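Local coordinates for uncharacterized protein yedD (Klebsiella pneumoniae subsp. pneumoniae, PDB 4HWM) that is a lipoprotein of the YedD-like family whose function is not known, built around a closed antiparallel beta barrel, at residues A[9-15]-A[64-69]. Sequence-based numbering, arbitrary orientation.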
ATOM      1  N   TYR A   9      -3.806  14.641   8.228  1.00 15.64           N
ATOM      2  CA  TYR A   9      -2.806  13.644   7.840  1.00 14.88           C
ATOM      3  C   TYR A   9      -1.422  13.889   8.402  1.00 15.57           C
ATOM      4  O   TYR A   9      -0.745  12.946   8.822  1.00 15.31           O
ATOM      5  CB  TYR A   9      -2.736  13.558   6.315  1.00 14.88           C
ATOM      6  CG  TYR A   9      -1.755  12.555   5.780  1.00 13.80           C
ATOM      7  CD1 TYR A   9      -2.026  11.187   5.856  1.00 13.54           C
ATOM      8  CD2 TYR A   9      -0.546  12.961   5.223  1.00 15.25           C
ATOM      9  CE1 TYR A   9      -1.123  10.251   5.363  1.00 13.86           C
ATOM     10  CE2 TYR A   9       0.356  12.048   4.703  1.00 15.44           C
ATOM     11  CZ  TYR A   9       0.057  10.678   4.771  1.00 13.19           C
ATOM     12  OH  TYR A   9       0.927   9.751   4.259  1.00 15.75           O
ATOM     13  N   GLU A  10      -1.008  15.162   8.442  1.00 14.70           N
ATOM     14  CA  GLU A  10       0.331  15.537   8.912  1.00 15.80           C
ATOM     15  C   GLU A  10       0.556  15.165  10.356  1.00 16.18           C
ATOM     16  O   GLU A  10       1.701  14.985  10.753  1.00 18.84           O
ATOM     17  CB  GLU A  10       0.550  17.063   8.770  1.00 15.99           C
ATOM     18  CG  GLU A  10       0.642  17.536   7.340  1.00 17.54           C
ATOM     19  CD  GLU A  10      -0.705  17.817   6.698  1.00 16.22           C
ATOM     20  OE1 GLU A  10      -1.803  17.532   7.291  1.00 18.07           O
ATOM     21  OE2 GLU A  10      -0.657  18.383   5.582  1.00 18.23           O
ATOM     22  N   ASP A  11      -0.533  15.063  11.117  1.00 16.55           N
ATOM     23  CA  ASP A  11      -0.466  14.811  12.556  1.00 18.06           C
ATOM     24  C   ASP A  11      -0.633  13.343  12.900  1.00 20.44           C
ATOM     25  O   ASP A  11      -0.531  12.969  14.076  1.00 23.16           O
ATOM     26  CB  ASP A  11      -1.528  15.650  13.284  1.00 18.22           C
ATOM     27  CG  ASP A  11      -1.365  17.155  13.048  1.00 15.24           C
ATOM     28  OD1 ASP A  11      -0.215  17.639  12.947  1.00 16.34           O
ATOM     29  OD2 ASP A  11      -2.399  17.877  12.992  1.00 19.59           O
ATOM     30  N   VAL A  12      -0.868  12.502  11.892  1.00 20.11           N
ATOM     31  CA  VAL A  12      -1.029  11.073  12.113  1.00 21.98           C
ATOM     32  C   VAL A  12       0.286  10.486  12.532  1.00 24.45           C
ATOM     33  O   VAL A  12       1.327  10.760  11.927  1.00 23.90           O
ATOM     34  CB  VAL A  12      -1.519  10.321  10.849  1.00 21.67           C
ATOM     35  CG1 VAL A  12      -1.310   8.798  11.010  1.00 22.89           C
ATOM     36  CG2 VAL A  12      -2.957  10.653  10.586  1.00 22.39           C
ATOM     37  N   VAL A  13       0.189   9.676  13.599  1.00 28.08           N
ATOM     38  CA  VAL A  13       1.305   8.955  14.192  1.00 28.54           C
ATOM     39  C   VAL A  13       1.610   7.687  13.369  1.00 25.16           C
ATOM     40  O   VAL A  13       0.819   6.736  13.324  1.00 28.00           O
ATOM     41  CB  VAL A  13       1.003   8.587  15.661  1.00 30.82           C
ATOM     42  CG1 VAL A  13       2.138   7.724  16.261  1.00 31.79           C
ATOM     43  CG2 VAL A  13       0.778   9.867  16.484  1.00 34.59           C
ATOM     44  N   LYS A  14       2.730   7.742  12.677  1.00 21.35           N
ATOM     45  CA  LYS A  14       3.118   6.691  11.717  1.00 21.54           C
ATOM     46  C   LYS A  14       3.628   5.484  12.487  1.00 19.94           C
ATOM     47  O   LYS A  14       4.588   5.602  13.254  1.00 23.02           O
ATOM     48  CB  LYS A  14       4.197   7.225  10.825  1.00 24.91           C
ATOM     49  CG  LYS A  14       4.649   6.265   9.782  1.00 23.48           C
ATOM     50  CD  LYS A  14       5.640   6.906   8.775  1.00 26.54           C
ATOM     51  CE  LYS A  14       7.045   7.103   9.298  1.00 26.57           C
ATOM     52  NZ  LYS A  14       7.929   7.911   8.397  1.00 26.59           N
ATOM     53  N   ALA A  15       2.981   4.335  12.289  1.00 17.25           N
ATOM     54  CA  ALA A  15       3.338   3.103  13.007  1.00 17.55           C
ATOM     55  C   ALA A  15       4.407   2.342  12.219  1.00 16.40           C
ATOM     56  O   ALA A  15       4.247   2.104  11.025  1.00 17.75           O
ATOM     57  CB  ALA A  15       2.117   2.210  13.197  1.00 18.88           C
ATOM     58  N   PRO A  64       0.534   7.992  -1.692  1.00 11.65           N
ATOM     59  CA  PRO A  64       1.304   7.722  -0.487  1.00 12.08           C
ATOM     60  C   PRO A  64       0.383   7.602   0.741  1.00 12.28           C
ATOM     61  O   PRO A  64      -0.732   8.120   0.753  1.00 13.88           O
ATOM     62  CB  PRO A  64       2.244   8.935  -0.398  1.00 15.38           C
ATOM     63  CG  PRO A  64       2.387   9.404  -1.875  1.00 17.05           C
ATOM     64  CD  PRO A  64       0.975   9.220  -2.384  1.00 15.20           C
ATOM     65  N   GLY A  65       0.863   6.946   1.794  1.00 12.67           N
ATOM     66  CA  GLY A  65       0.142   6.841   3.049  1.00 13.76           C
ATOM     67  C   GLY A  65       1.075   6.481   4.200  1.00 12.81           C
ATOM     68  O   GLY A  65       2.291   6.474   4.043  1.00 13.94           O
ATOM     69  N   LYS A  66       0.456   6.181   5.328  1.00 13.78           N
ATOM     70  CA  LYS A  66       1.154   5.832   6.555  1.00 15.69           C
ATOM     71  C   LYS A  66       0.407   4.734   7.251  1.00 14.03           C
ATOM     72  O   LYS A  66      -0.805   4.786   7.316  1.00 16.22           O
ATOM     73  CB  LYS A  66       1.148   7.015   7.558  1.00 18.08           C
ATOM     74  CG  LYS A  66       1.854   8.222   7.124  1.00 20.77           C
ATOM     75  CD  LYS A  66       1.643   9.367   8.105  1.00 19.57           C
ATOM     76  CE  LYS A  66       2.274  10.645   7.658  1.00 25.71           C
ATOM     77  NZ  LYS A  66       1.857  11.750   8.611  1.00 27.31           N
ATOM     78  N   LEU A  67       1.116   3.797   7.874  1.00 14.23           N
ATOM     79  CA  LEU A  67       0.458   2.842   8.759  1.00 14.32           C
ATOM     80  C   LEU A  67       0.057   3.529  10.061  1.00 16.37           C
ATOM     81  O   LEU A  67       0.760   4.434  10.547  1.00 17.46           O
ATOM     82  CB  LEU A  67       1.383   1.705   9.115  1.00 15.28           C
ATOM     83  CG  LEU A  67       1.849   0.798   8.001  1.00 15.25           C
ATOM     84  CD1 LEU A  67       2.759  -0.274   8.635  1.00 16.06           C
ATOM     85  CD2 LEU A  67       0.684   0.168   7.224  1.00 16.88           C
HETATM   86  N   MSE A  68      -1.073   3.092  10.603  1.00 18.86           N
HETATM   87  CA  MSE A  68      -1.558   3.539  11.903  1.00 21.54           C
HETATM   88  C   MSE A  68      -1.965   2.300  12.666  1.00 24.68           C
HETATM   89  O   MSE A  68      -2.527   1.350  12.116  1.00 24.79           O
HETATM   90  CB  MSE A  68      -2.747   4.475  11.712  1.00 24.70           C
HETATM   91  CG  MSE A  68      -3.364   5.014  12.995  1.00 30.40           C
HETATM   92 SE   MSE A  68      -4.917   6.108  12.600  0.75 44.27          SE
HETATM   93  CE  MSE A  68      -6.136   4.639  12.109  1.00 45.84           C
ATOM     94  N   ASN A  69      -1.654   2.310  13.964  1.00 28.76           N
ATOM     95  CA  ASN A  69      -2.104   1.287  14.882  1.00 34.39           C
ATOM     96  C   ASN A  69      -3.287   1.895  15.649  1.00 35.36           C
ATOM     97  O   ASN A  69      -3.144   2.947  16.277  1.00 37.06           O
ATOM     98  CB  ASN A  69      -0.952   0.913  15.821  1.00 37.04           C
ATOM     99  CG  ASN A  69      -1.108  -0.456  16.453  1.00 45.74           C
ATOM    100  OD1 ASN A  69      -1.751  -1.357  15.916  1.00 53.10           O
ATOM    101  ND2 ASN A  69      -0.478  -0.625  17.600  1.00 50.29           N
TER
HETATM  102  O   HOH W   1      -0.180   4.526  15.052  1.00 30.94           O
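Lys66 rises from its strand and lays its extended side chain across one face of the Tyr9 ring. Lys66 CE makes a CH-pi contact, 4.0 Å from the Tyr9 ring centroid, and Lys66 NZ follows as a cation-pi partner 4.3 Å from that centroid, 13° off the ring normal. The ammonium also reaches the tyrosine's own backbone: Lys66 NZ donates to Tyr9 O over 2.9 Å, tilted out of the carbonyl plane. Val12 N, closing the 3-10 turn of residues 9-11, reaches that oxygen from the opposite face, so two donors grip it. With Tyr9 CG anti to the backbone N (chi1 -179°), the ring swings toward the strand to meet the extended lysine chain; its hydroxyl end meets the Gly65 backbone edge-on, with Tyr9 OH 3.2 Å from Gly65 CA, which lies near the ring plane. Val12 CG1 touches Lys66 CD at 4.2 Å, the two side chains running past one another in opposite senses.

Further along, Ala15 N gives Leu67 O a nearly straight bond of 2.8 Å, with the donor above the carbonyl plane. Lys14 CA adds a CA-H...O contact to the same oxygen, and a water bridges Val13 O and Asn69 N.

Lys14 NZ is held by a salt bridge to Asp50, while Tyr9 also packs on Ala79 and Leu81. Strand 60-70 lies between strands 50-56 and 73-78, bonding through Gly65 to Thr51 and through Lys66 to Val77. The contact is surface packing: an N-terminal lead-in to strand 23-26 fastened against one strand of an eight-stranded antiparallel beta barrel.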